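Local coordinates for protein D-glycero-beta-D-manno-heptose-1,7-bisphosphate 7-phosphatase (Mesorhizobium loti, PDB 2O2X) that converts D-glycero-beta-D-manno-heptose 1,7-bisphosphate into the 1-phosphate by removing the phosphate at C-7, with magnesium as cofactor, at residues S92-V97 with D113-C118; P9-E14 with W18-G23; P74-T79 with K148-D153; A53-R58 with L102-E107. All coordinates share one frame; numbering follows the deposited sequence.

Contact 1 of 4, residues S92-V97 with D113-C118; sequences SAFAAV and DMVLAC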
loop_
_atom_site.group_PDB
_atom_site.type_symbol
_atom_site.label_atom_id
_atom_site.label_comp_id
_atom_site.label_asym_id
_atom_site.label_seq_id
_atom_site.Cartn_x
_atom_site.Cartn_y
_atom_site.Cartn_z
ATOM N N SER A 92 -17.354 -7.515 2.290
ATOM C CA SER A 92 -17.170 -8.967 2.253
ATOM C C SER A 92 -16.391 -9.424 1.020
ATOM O O SER A 92 -15.529 -10.296 1.098
ATOM C CB SER A 92 -18.519 -9.673 2.341
ATOM O OG SER A 92 -19.012 -9.516 3.658
ATOM N N ALA A 93 -16.679 -8.794 -0.106
ATOM C CA ALA A 93 -15.915 -9.067 -1.314
ATOM C C ALA A 93 -14.458 -8.623 -1.147
ATOM O O ALA A 93 -13.534 -9.338 -1.554
ATOM C CB ALA A 93 -16.537 -8.406 -2.498
ATOM N N PHE A 94 -14.238 -7.441 -0.554
ATOM C CA PHE A 94 -12.877 -6.999 -0.276
ATOM C C PHE A 94 -12.157 -8.047 0.575
ATOM O O PHE A 94 -10.998 -8.391 0.338
ATOM C CB PHE A 94 -12.847 -5.643 0.448
ATOM C CG PHE A 94 -11.462 -5.231 0.868
ATOM C CD1 PHE A 94 -10.575 -4.697 -0.065
ATOM C CD2 PHE A 94 -11.001 -5.434 2.146
ATOM C CE1 PHE A 94 -9.321 -4.335 0.289
ATOM C CE2 PHE A 94 -9.733 -5.103 2.506
ATOM C CZ PHE A 94 -8.883 -4.543 1.586
ATOM N N ALA A 95 -12.827 -8.560 1.603
ATOM C CA ALA A 95 -12.185 -9.543 2.464
ATOM C C ALA A 95 -11.740 -10.785 1.681
ATOM O O ALA A 95 -10.625 -11.279 1.842
ATOM C CB ALA A 95 -13.130 -9.950 3.626
ATOM N N ALA A 96 -12.619 -11.278 0.821
ATOM C CA ALA A 96 -12.299 -12.442 -0.008
ATOM C C ALA A 96 -11.158 -12.181 -1.009
ATOM O O ALA A 96 -10.258 -12.995 -1.174
ATOM C CB ALA A 96 -13.532 -12.894 -0.747
ATOM N N VAL A 97 -11.232 -11.045 -1.686
ATOM C CA VAL A 97 -10.230 -10.692 -2.684
ATOM C C VAL A 97 -8.890 -10.426 -2.021
ATOM O O VAL A 97 -7.838 -10.913 -2.489
ATOM C CB VAL A 97 -10.697 -9.474 -3.501
ATOM C CG1 VAL A 97 -9.556 -8.882 -4.349
ATOM C CG2 VAL A 97 -11.857 -9.853 -4.376
ATOM N N ASP A 113 2.348 -6.875 6.454
ATOM C CA ASP A 113 2.216 -6.699 7.911
ATOM C C ASP A 113 1.012 -5.877 8.357
ATOM O O ASP A 113 0.606 -5.919 9.519
ATOM C CB ASP A 113 3.509 -6.116 8.420
ATOM C CG ASP A 113 4.678 -7.016 8.095
ATOM O OD1 ASP A 113 4.695 -8.148 8.678
ATOM O OD2 ASP A 113 5.513 -6.656 7.227
HETATM N N MSE A 114 0.414 -5.129 7.437
HETATM C CA MSE A 114 -0.791 -4.377 7.769
HETATM C C MSE A 114 -1.514 -4.055 6.462
HETATM O O MSE A 114 -0.865 -3.837 5.422
HETATM C CB MSE A 114 -0.441 -3.104 8.527
HETATM C CG MSE A 114 -1.623 -2.288 8.964
HETATM SE SE MSE A 114 -1.230 -0.808 10.136
HETATM C CE MSE A 114 -1.034 -1.802 11.772
ATOM N N VAL A 115 -2.839 -4.048 6.520
ATOM C CA VAL A 115 -3.677 -3.590 5.393
ATOM C C VAL A 115 -4.606 -2.481 5.862
ATOM O O VAL A 115 -5.340 -2.675 6.843
ATOM C CB VAL A 115 -4.532 -4.746 4.828
ATOM C CG1 VAL A 115 -5.480 -4.253 3.720
ATOM C CG2 VAL A 115 -3.640 -5.875 4.308
ATOM N N LEU A 116 -4.590 -1.341 5.168
ATOM C CA LEU A 116 -5.574 -0.275 5.343
ATOM C C LEU A 116 -6.290 -0.049 4.027
ATOM O O LEU A 116 -5.674 -0.086 2.957
ATOM C CB LEU A 116 -4.977 1.027 5.851
ATOM C CG LEU A 116 -4.132 0.883 7.125
ATOM C CD1 LEU A 116 -2.673 0.682 6.807
ATOM C CD2 LEU A 116 -4.218 2.158 7.972
ATOM N N ALA A 117 -7.599 0.140 4.094
ATOM C CA ALA A 117 -8.399 0.389 2.917
ATOM C C ALA A 117 -9.473 1.424 3.193
ATOM O O ALA A 117 -10.034 1.487 4.310
ATOM C CB ALA A 117 -9.043 -0.897 2.421
ATOM N N CYS A 118 -9.736 2.242 2.194
ATOM C CA CYS A 118 -10.698 3.353 2.284
ATOM C C CYS A 118 -11.720 3.260 1.169
ATOM O O CYS A 118 -11.354 3.311 -0.003
ATOM C CB CYS A 118 -9.995 4.681 2.219
ATOM S SG CYS A 118 -11.200 6.048 2.456
#
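F94 of the helix and V115 and A117 of the strand make an entirely apolar contact, with the ring's far end as the point of touch. CZ sits 3.7 Å from CB of A117, which it meets obliquely, and 4.0 Å from CG1 of V115, which lies at the ring edge near its plane. With CG anti to the backbone N (chi1 174°), the ring spans the gap between helix and strand, and F94 and V115 approach from opposite directions. Size suits place: the CA atoms of F94 and A117 are 9.2 Å apart, a distance bridged by a long flat side chain against a methyl group, while the branched V115 closes the flank. All three residues are buried.

Aromatic packing extends the contact, since F94 also meets W18 and W91 edge-to-face. Its side chain touches those of R38 and T79, residues that probably bind substrate.

Alternation along the strand sorts the neighbours. V115 and A117 serve helix 91-107, whereas L116 points away and packs under helix 141-150. A helix lying over one face and joining the adjacent parallel strands 75-80 and 114-118 is the beta-alpha-beta crossover of the Rossmann-like HAD core.

Contact 2 of 4, residues P9-E14 with W18-G23; sequences PHPLTE and WIERIG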
loop_
_atom_site.group_PDB
_atom_site.type_symbol
_atom_site.label_atom_id
_atom_site.label_comp_id
_atom_site.label_asym_id
_atom_site.label_seq_id
_atom_site.Cartn_x
_atom_site.Cartn_y
_atom_site.Cartn_z
ATOM N N PRO A 9 -15.687 -10.760 12.257
ATOM C CA PRO A 9 -16.157 -9.415 11.882
ATOM C C PRO A 9 -15.152 -8.656 11.029
ATOM O O PRO A 9 -13.943 -8.812 11.215
ATOM C CB PRO A 9 -16.332 -8.706 13.232
ATOM C CG PRO A 9 -15.548 -9.525 14.218
ATOM C CD PRO A 9 -15.625 -10.934 13.716
ATOM N N HIS A 10 -15.642 -7.838 10.106
ATOM C CA HIS A 10 -14.741 -6.969 9.336
ATOM C C HIS A 10 -14.094 -5.949 10.261
ATOM O O HIS A 10 -14.786 -5.347 11.087
ATOM C CB HIS A 10 -15.505 -6.274 8.217
ATOM C CG HIS A 10 -16.077 -7.227 7.217
ATOM N ND1 HIS A 10 -17.275 -7.003 6.572
ATOM C CD2 HIS A 10 -15.626 -8.422 6.774
ATOM C CE1 HIS A 10 -17.527 -8.017 5.765
ATOM N NE2 HIS A 10 -16.540 -8.885 5.862
ATOM N N PRO A 11 -12.759 -5.763 10.148
ATOM C CA PRO A 11 -12.029 -4.813 10.999
ATOM C C PRO A 11 -12.238 -3.344 10.577
ATOM O O PRO A 11 -11.297 -2.596 10.301
ATOM C CB PRO A 11 -10.591 -5.247 10.817
ATOM C CG PRO A 11 -10.549 -5.769 9.480
ATOM C CD PRO A 11 -11.844 -6.461 9.235
ATOM N N LEU A 12 -13.485 -2.926 10.582
ATOM C CA LEU A 12 -13.834 -1.553 10.233
ATOM C C LEU A 12 -13.680 -0.636 11.414
ATOM O O LEU A 12 -14.162 -0.955 12.514
ATOM C CB LEU A 12 -15.270 -1.485 9.723
ATOM C CG LEU A 12 -15.593 -2.319 8.495
ATOM C CD1 LEU A 12 -17.042 -2.086 8.118
ATOM C CD2 LEU A 12 -14.667 -1.964 7.344
ATOM N N THR A 13 -13.034 0.502 11.220
ATOM C CA THR A 13 -12.977 1.526 12.255
ATOM C C THR A 13 -14.096 2.545 12.051
ATOM O O THR A 13 -14.435 3.296 12.957
ATOM C CB THR A 13 -11.621 2.221 12.267
ATOM O OG1 THR A 13 -11.384 2.782 10.968
ATOM C CG2 THR A 13 -10.523 1.204 12.582
ATOM N N GLU A 14 -14.650 2.573 10.843
ATOM C CA GLU A 14 -15.825 3.366 10.499
ATOM C C GLU A 14 -16.379 2.772 9.213
ATOM O O GLU A 14 -15.757 1.866 8.644
ATOM C CB GLU A 14 -15.502 4.853 10.386
ATOM C CG GLU A 14 -14.322 5.174 9.568
ATOM C CD GLU A 14 -14.071 6.675 9.488
ATOM O OE1 GLU A 14 -14.751 7.348 8.702
ATOM O OE2 GLU A 14 -13.183 7.180 10.192
ATOM N N TRP A 18 -11.140 0.271 6.722
ATOM C CA TRP A 18 -10.722 -1.056 7.157
ATOM C C TRP A 18 -9.272 -0.961 7.580
ATOM O O TRP A 18 -8.434 -0.497 6.790
ATOM C CB TRP A 18 -10.856 -2.002 5.970
ATOM C CG TRP A 18 -10.334 -3.419 6.081
ATOM C CD1 TRP A 18 -9.048 -3.823 6.198
ATOM C CD2 TRP A 18 -11.107 -4.617 5.938
ATOM N NE1 TRP A 18 -8.977 -5.183 6.222
ATOM C CE2 TRP A 18 -10.223 -5.701 6.041
ATOM C CE3 TRP A 18 -12.464 -4.873 5.751
ATOM C CZ2 TRP A 18 -10.654 -7.027 5.983
ATOM C CZ3 TRP A 18 -12.885 -6.171 5.674
ATOM C CH2 TRP A 18 -11.988 -7.233 5.795
ATOM N N ILE A 19 -8.932 -1.416 8.786
ATOM C CA ILE A 19 -7.554 -1.408 9.266
ATOM C C ILE A 19 -7.284 -2.741 9.941
ATOM O O ILE A 19 -7.981 -3.117 10.896
ATOM C CB ILE A 19 -7.282 -0.274 10.253
ATOM C CG1 ILE A 19 -7.676 1.072 9.639
ATOM C CG2 ILE A 19 -5.806 -0.288 10.660
ATOM C CD1 ILE A 19 -7.394 2.281 10.512
ATOM N N GLU A 20 -6.284 -3.460 9.447
ATOM C CA GLU A 20 -6.071 -4.857 9.831
ATOM C C GLU A 20 -4.576 -5.137 9.947
ATOM O O GLU A 20 -3.832 -5.003 8.967
ATOM C CB GLU A 20 -6.657 -5.755 8.736
ATOM C CG GLU A 20 -6.565 -7.214 8.976
ATOM C CD GLU A 20 -7.054 -8.027 7.807
ATOM O OE1 GLU A 20 -7.212 -7.481 6.666
ATOM O OE2 GLU A 20 -7.195 -9.247 8.021
ATOM N N ARG A 21 -4.132 -5.566 11.127
ATOM C CA ARG A 21 -2.766 -6.059 11.313
ATOM C C ARG A 21 -2.703 -7.475 10.745
ATOM O O ARG A 21 -3.621 -8.273 10.965
ATOM C CB ARG A 21 -2.383 -6.033 12.792
ATOM C CG ARG A 21 -0.954 -6.384 13.106
ATOM C CD ARG A 21 0.040 -5.286 12.763
ATOM N NE ARG A 21 1.299 -5.556 13.465
ATOM C CZ ARG A 21 2.214 -6.402 13.025
ATOM N NH1 ARG A 21 2.041 -7.039 11.875
ATOM N NH2 ARG A 21 3.314 -6.607 13.722
ATOM N N ILE A 22 -1.663 -7.773 9.963
ATOM C CA ILE A 22 -1.502 -9.063 9.284
ATOM C C ILE A 22 -0.316 -9.800 9.874
ATOM O O ILE A 22 0.788 -9.275 9.927
ATOM C CB ILE A 22 -1.225 -8.882 7.781
ATOM C CG1 ILE A 22 -2.358 -8.129 7.093
ATOM C CG2 ILE A 22 -0.976 -10.207 7.092
ATOM C CD1 ILE A 22 -3.677 -8.796 7.078
ATOM N N GLY A 23 -0.525 -11.038 10.290
ATOM C CA GLY A 23 0.594 -11.872 10.734
ATOM C C GLY A 23 1.008 -11.433 12.108
ATOM O O GLY A 23 0.405 -10.543 12.713
#
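P11 sets the CD-CG edge of its ring over one face of W18, and this is where the contact is tight. Its CD stands 3.4 Å from the centroid of the six-membered ring of W18, close to the ring normal, a CH-pi contact for which the rigid, polarised CH2 groups of proline are well suited. CG of P11 comes down beside it, 3.5 Å from CE2 of W18. With CG anti to the backbone N (chi1 173°), W18 lays its indole beneath the proline. H10 adds its CB and ring at CZ3 of W18, the two aromatic planes inclined at 37°. At the ring's edge, NE1 of W18 donates to OE1 of E20 at 2.9 Å, in the indole plane though from above the carboxylate plane, which helps to fix the ring's rotation.

The backbones form a beta hairpin, strand 12-14 being the outermost strand on this side of the HAD sheet. L12 and W18 are an antiparallel non-hydrogen-bonded pair, and next to it I19 N donates to P11 O at 3.0 Å, nearly straight at 170°. P11 is also the centre of an inverse gamma turn. An alanine in place of W18 would probably leave P11 and H10 without the surface they rest on, and E20 without its donor.

Packing is looser on the flank formed by T13. The T13 and I19 side chains cross at about a right angle, CG2 of T13 3.9 Å from CD1 of I19 with the hydroxyl also alongside; a small, part-polar residue suits this exposed edge. L12 CD2 likewise stays 4.0 Å from W18 CE3, and L12 is itself only partly buried.

Contact 3 of 4, residues P74-T79 with K148-D153; sequences PVVVVT and KRLALD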
loop_
_atom_site.group_PDB
_atom_site.type_symbol
_atom_site.label_atom_id
_atom_site.label_comp_id
_atom_site.label_asym_id
_atom_site.label_seq_id
_atom_site.Cartn_x
_atom_site.Cartn_y
_atom_site.Cartn_z
ATOM N N PRO A 74 8.509 -3.349 7.986
ATOM C CA PRO A 74 7.101 -3.689 7.772
ATOM C C PRO A 74 6.610 -3.267 6.379
ATOM O O PRO A 74 6.987 -2.186 5.873
ATOM C CB PRO A 74 6.367 -2.899 8.857
ATOM C CG PRO A 74 7.303 -1.871 9.273
ATOM C CD PRO A 74 8.674 -2.353 9.058
ATOM N N VAL A 75 5.779 -4.120 5.790
ATOM C CA VAL A 75 5.132 -3.854 4.515
ATOM C C VAL A 75 3.671 -3.549 4.763
ATOM O O VAL A 75 2.942 -4.350 5.343
ATOM C CB VAL A 75 5.307 -5.033 3.551
ATOM C CG1 VAL A 75 4.556 -4.769 2.251
ATOM C CG2 VAL A 75 6.815 -5.334 3.287
ATOM N N VAL A 76 3.252 -2.350 4.369
ATOM C CA VAL A 76 1.934 -1.827 4.675
ATOM C C VAL A 76 1.174 -1.552 3.392
ATOM O O VAL A 76 1.593 -0.738 2.568
ATOM C CB VAL A 76 2.003 -0.546 5.531
ATOM C CG1 VAL A 76 0.622 -0.024 5.837
ATOM C CG2 VAL A 76 2.799 -0.798 6.830
ATOM N N VAL A 77 0.056 -2.268 3.214
ATOM C CA VAL A 77 -0.800 -2.088 2.030
ATOM C C VAL A 77 -1.751 -0.950 2.324
ATOM O O VAL A 77 -2.421 -0.968 3.353
ATOM C CB VAL A 77 -1.564 -3.367 1.693
ATOM C CG1 VAL A 77 -2.502 -3.125 0.489
ATOM C CG2 VAL A 77 -0.584 -4.516 1.389
ATOM N N VAL A 78 -1.817 0.034 1.443
ATOM C CA VAL A 78 -2.721 1.199 1.606
ATOM C C VAL A 78 -3.500 1.329 0.297
ATOM O O VAL A 78 -2.937 1.608 -0.761
ATOM C CB VAL A 78 -1.991 2.522 1.972
ATOM C CG1 VAL A 78 -1.519 2.462 3.391
ATOM C CG2 VAL A 78 -0.812 2.813 1.022
ATOM N N THR A 79 -4.798 1.061 0.346
ATOM C CA THR A 79 -5.579 0.884 -0.898
ATOM C C THR A 79 -6.895 1.647 -0.818
ATOM O O THR A 79 -7.626 1.525 0.162
ATOM C CB THR A 79 -5.824 -0.619 -1.223
ATOM O OG1 THR A 79 -6.665 -0.765 -2.371
ATOM C CG2 THR A 79 -6.462 -1.379 -0.092
ATOM N N LYS A 148 1.042 5.740 13.266
ATOM C CA LYS A 148 0.684 5.729 14.697
ATOM C C LYS A 148 0.702 4.309 15.232
ATOM O O LYS A 148 1.286 4.023 16.293
ATOM C CB LYS A 148 -0.687 6.348 14.900
ATOM C CG LYS A 148 -0.670 7.842 14.719
ATOM C CD LYS A 148 -2.086 8.437 14.821
ATOM C CE LYS A 148 -2.066 9.924 14.438
ATOM N NZ LYS A 148 -3.408 10.510 14.139
ATOM N N ARG A 149 0.074 3.404 14.500
ATOM C CA ARG A 149 -0.118 2.048 14.976
ATOM C C ARG A 149 1.166 1.251 15.088
ATOM O O ARG A 149 1.311 0.447 16.026
ATOM C CB ARG A 149 -1.156 1.315 14.139
ATOM C CG ARG A 149 -2.549 1.892 14.339
ATOM C CD ARG A 149 -3.562 1.206 13.456
ATOM N NE ARG A 149 -4.899 1.722 13.703
ATOM C CZ ARG A 149 -5.921 0.994 14.137
ATOM N NH1 ARG A 149 -5.812 -0.309 14.314
ATOM N NH2 ARG A 149 -7.091 1.586 14.323
ATOM N N LEU A 150 2.092 1.445 14.150
ATOM C CA LEU A 150 3.357 0.701 14.155
ATOM C C LEU A 150 4.537 1.541 14.644
ATOM O O LEU A 150 5.684 1.095 14.574
ATOM C CB LEU A 150 3.651 0.170 12.736
ATOM C CG LEU A 150 2.671 -0.863 12.201
ATOM C CD1 LEU A 150 2.951 -1.210 10.752
ATOM C CD2 LEU A 150 2.677 -2.145 13.053
ATOM N N ALA A 151 4.278 2.755 15.119
ATOM C CA ALA A 151 5.328 3.683 15.509
ATOM C C ALA A 151 6.387 3.866 14.414
ATOM O O ALA A 151 7.587 3.817 14.666
ATOM C CB ALA A 151 5.965 3.251 16.842
ATOM N N LEU A 152 5.919 4.106 13.179
ATOM C CA LEU A 152 6.812 4.215 12.034
ATOM C C LEU A 152 7.602 5.511 11.988
ATOM O O LEU A 152 7.123 6.558 12.429
ATOM C CB LEU A 152 6.041 4.104 10.722
ATOM C CG LEU A 152 5.271 2.800 10.539
ATOM C CD1 LEU A 152 4.431 2.881 9.289
ATOM C CD2 LEU A 152 6.169 1.600 10.515
ATOM N N ASP A 153 8.778 5.442 11.353
ATOM C CA ASP A 153 9.510 6.622 10.930
ATOM C C ASP A 153 9.028 6.957 9.514
ATOM O O ASP A 153 9.518 6.401 8.530
ATOM C CB ASP A 153 11.002 6.325 10.961
ATOM C CG ASP A 153 11.849 7.503 10.580
ATOM O OD1 ASP A 153 11.344 8.480 9.977
ATOM O OD2 ASP A 153 13.062 7.428 10.861
#
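Between P74 and V76, which both meet L150, the backbone of V75 is held at both polar atoms by D113: V75 O is a probable hydrogen-bond acceptor for D113 N, and V75 N donates to the carboxylate oxygen OD2 of D113. This grip fixes the start of strand 75-80 against its neighbour 114-118. The contact with residues 148-153 is then made by apolar side chains alone.

V76 CG2 and L150 CD1 reach toward each other tip to tip at 3.9 Å. In L150, CG lies anti to the carbonyl carbon (chi1 -65°), and the chain beyond it is extended, carrying CD1 as far as the strand. The same methyl of L150, CD1, passes P74 CB more distantly, at 4.3 Å. P74 and L152 slide past each other in opposite directions, CG of P74 3.9 Å from CD2 of L152.

Helix 141-150 covers one face of the HAD sheet, beside its parallel central strands, and ends in a Schellman motif. A151 takes a positive phi of 51°, a position more often filled by glycine, though a small alanine can be accommodated at this exposed turn. The reversal lets L152 come back to P74, just ahead of the strand, beside L150. Beta-branched valines fit an extended strand, and V75 turns its side chain the other way, onto helix 62-71. Farther along, V78 O accepts from K137 NZ, and T79, which by similarity stabilises the phosphoryl group, bonds through OG1 to Q81.

Contact 4 of 4, residues A53-R58 with L102-E107; sequences AEIVLR and LELLRE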
loop_
_atom_site.group_PDB
_atom_site.type_symbol
_atom_site.label_atom_id
_atom_site.label_comp_id
_atom_site.label_asym_id
_atom_site.label_seq_id
_atom_site.Cartn_x
_atom_site.Cartn_y
_atom_site.Cartn_z
ATOM N N ALA A 53 -11.311 -15.037 -7.786
ATOM C CA ALA A 53 -10.828 -15.916 -8.848
ATOM C C ALA A 53 -10.065 -15.192 -9.972
ATOM O O ALA A 53 -9.279 -15.809 -10.693
ATOM C CB ALA A 53 -12.001 -16.703 -9.440
ATOM N N GLU A 54 -10.304 -13.905 -10.117
ATOM C CA GLU A 54 -9.678 -13.103 -11.184
ATOM C C GLU A 54 -8.348 -12.494 -10.739
ATOM O O GLU A 54 -7.628 -11.925 -11.557
ATOM C CB GLU A 54 -10.630 -11.995 -11.634
ATOM C CG GLU A 54 -11.870 -12.529 -12.308
ATOM C CD GLU A 54 -12.855 -11.441 -12.764
ATOM O OE1 GLU A 54 -12.624 -10.226 -12.490
ATOM O OE2 GLU A 54 -13.853 -11.819 -13.431
ATOM N N ILE A 55 -8.016 -12.608 -9.457
ATOM C CA ILE A 55 -6.775 -11.970 -8.955
ATOM C C ILE A 55 -5.525 -12.651 -9.512
ATOM O O ILE A 55 -5.381 -13.886 -9.462
ATOM C CB ILE A 55 -6.759 -11.989 -7.416
ATOM C CG1 ILE A 55 -7.796 -11.010 -6.874
ATOM C CG2 ILE A 55 -5.373 -11.673 -6.846
ATOM C CD1 ILE A 55 -7.371 -9.515 -6.949
ATOM N N VAL A 56 -4.607 -11.828 -10.024
ATOM C CA VAL A 56 -3.301 -12.270 -10.497
ATOM C C VAL A 56 -2.250 -11.326 -9.938
ATOM O O VAL A 56 -2.400 -10.123 -10.066
ATOM C CB VAL A 56 -3.255 -12.212 -12.035
ATOM C CG1 VAL A 56 -1.888 -12.568 -12.570
ATOM C CG2 VAL A 56 -4.310 -13.137 -12.605
ATOM N N LEU A 57 -1.195 -11.877 -9.354
ATOM C CA LEU A 57 -0.090 -11.064 -8.867
ATOM C C LEU A 57 0.701 -10.435 -10.002
ATOM O O LEU A 57 0.808 -11.002 -11.098
ATOM C CB LEU A 57 0.842 -11.880 -8.010
ATOM C CG LEU A 57 0.290 -12.492 -6.727
ATOM C CD1 LEU A 57 1.391 -13.123 -5.959
ATOM C CD2 LEU A 57 -0.407 -11.466 -5.895
ATOM N N ARG A 58 1.253 -9.252 -9.743
ATOM C CA ARG A 58 2.295 -8.665 -10.592
ATOM C C ARG A 58 3.636 -9.202 -10.109
ATOM O O ARG A 58 4.119 -8.817 -9.043
ATOM C CB ARG A 58 2.250 -7.139 -10.549
ATOM C CG ARG A 58 0.961 -6.546 -11.081
ATOM C CD ARG A 58 0.970 -5.048 -11.129
ATOM N NE ARG A 58 1.956 -4.503 -12.086
ATOM C CZ ARG A 58 3.141 -4.001 -11.780
ATOM N NH1 ARG A 58 3.574 -3.894 -10.521
ATOM N NH2 ARG A 58 3.917 -3.581 -12.763
ATOM N N LEU A 102 -3.236 -12.121 -0.389
ATOM C CA LEU A 102 -2.287 -12.546 0.660
ATOM C C LEU A 102 -1.925 -14.039 0.539
ATOM O O LEU A 102 -0.777 -14.421 0.775
ATOM C CB LEU A 102 -2.799 -12.210 2.068
ATOM C CG LEU A 102 -3.039 -10.712 2.334
ATOM C CD1 LEU A 102 -3.277 -10.436 3.802
ATOM C CD2 LEU A 102 -1.955 -9.796 1.795
ATOM N N GLU A 103 -2.890 -14.867 0.150
ATOM C CA GLU A 103 -2.606 -16.298 -0.103
ATOM C C GLU A 103 -1.639 -16.515 -1.251
ATOM O O GLU A 103 -0.689 -17.306 -1.145
ATOM C CB GLU A 103 -3.908 -17.070 -0.344
ATOM C CG GLU A 103 -3.709 -18.528 -0.715
ATOM C CD GLU A 103 -2.861 -19.335 0.282
ATOM O OE1 GLU A 103 -2.742 -18.950 1.472
ATOM O OE2 GLU A 103 -2.320 -20.383 -0.145
ATOM N N LEU A 104 -1.849 -15.797 -2.347
ATOM C CA LEU A 104 -0.922 -15.894 -3.465
ATOM C C LEU A 104 0.479 -15.418 -3.087
ATOM O O LEU A 104 1.494 -15.994 -3.506
ATOM C CB LEU A 104 -1.450 -15.135 -4.677
ATOM C CG LEU A 104 -2.682 -15.756 -5.343
ATOM C CD1 LEU A 104 -3.275 -14.774 -6.301
ATOM C CD2 LEU A 104 -2.291 -17.042 -6.037
ATOM N N LEU A 105 0.569 -14.364 -2.287
ATOM C CA LEU A 105 1.857 -13.892 -1.804
ATOM C C LEU A 105 2.535 -14.948 -0.917
ATOM O O LEU A 105 3.739 -15.183 -1.002
ATOM C CB LEU A 105 1.687 -12.592 -1.029
ATOM C CG LEU A 105 1.330 -11.331 -1.812
ATOM C CD1 LEU A 105 1.142 -10.156 -0.861
ATOM C CD2 LEU A 105 2.358 -11.014 -2.870
ATOM N N ARG A 106 1.755 -15.571 -0.048
ATOM C CA ARG A 106 2.262 -16.668 0.793
ATOM C C ARG A 106 2.871 -17.784 -0.049
ATOM O O ARG A 106 3.932 -18.312 0.286
ATOM C CB ARG A 106 1.149 -17.244 1.670
ATOM C CG ARG A 106 1.680 -18.199 2.759
ATOM C CD ARG A 106 0.590 -19.019 3.427
ATOM N NE ARG A 106 -0.076 -19.950 2.509
ATOM C CZ ARG A 106 0.416 -21.131 2.117
ATOM N NH1 ARG A 106 1.591 -21.572 2.553
ATOM N NH2 ARG A 106 -0.280 -21.889 1.273
ATOM N N GLU A 107 2.213 -18.115 -1.149
ATOM C CA GLU A 107 2.707 -19.161 -2.047
ATOM C C GLU A 107 4.017 -18.782 -2.719
ATOM O O GLU A 107 4.758 -19.651 -3.148
ATOM C CB GLU A 107 1.657 -19.495 -3.094
ATOM C CG GLU A 107 0.456 -20.220 -2.497
ATOM C CD GLU A 107 -0.684 -20.398 -3.480
ATOM O OE1 GLU A 107 -0.519 -20.086 -4.678
ATOM O OE2 GLU A 107 -1.771 -20.854 -3.057
#
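The extended backbone around I55 and L57 runs past helix 91-107, bringing the CA atoms of L57 and L104 to 7.3 Å, and its alternation aims I55 and L57 at the helix while V56 points away. L57 and L104 share most of the contact. CD1 of L57 lies 3.7 Å from CB of L104 and 3.9 Å from CD2 of L105, so the isobutyl group bears on two successive helix residues, crossing each obliquely. A chi1 of -62° turns CG of L57, and with it the methyls, toward the helix. L104 answers with its own far end: CD1 of L104 meets CG2 of I55 at 3.8 Å. Leucines suit the helix and its partner because a branch beyond CB can reach across the gap, while I55 offers a methyl close to its backbone. An alanine at L57 would probably open a gap beside L104 CB and L105 CD2 and loosen the loop's hold on the helix.

E103 and R106 take no part in this packing and pair with each other. R106 grips E103 side-on, NE of R106 to OE1 of E103 at 3.0 Å and NH2 to OE2 at 2.9 Å, one helical turn apart.

L57 and L105 also share L62 of helix 62-71, and I55 packs on V97 and V101. The I55 side chain lies about 5 Å from those of R38 and D39, probable substrate and magnesium ligands. Paired by backbone bonds to I42 and V44, this segment is consistent with the flap that follows the nucleophile strand in HAD phosphatases.

In the fold
Along the chain, contact 2 closes first; the segments of contact 4 then alternate with those of contacts 1 and 3, and contact 1 is nested inside the loop closed by contact 3. Strands 12-14, 17-21, 114-118 and 75-80 are successive neighbours in one sheet, so contacts 1, 2 and 3 share it; centres of contacts 1 and 2 lie about 8 Å apart, those of 1 and 3 about 15 Å. Contacts 1 and 4 share helix 91-107, joined by V97 against I55. Contacts 3 and 4, about 21 Å apart between centres, do not touch. Together they tie the hairpin, helices on both faces of the HAD sheet and the loop at 53-58 into one core, contacts 1 and 4 nearest the probable active site.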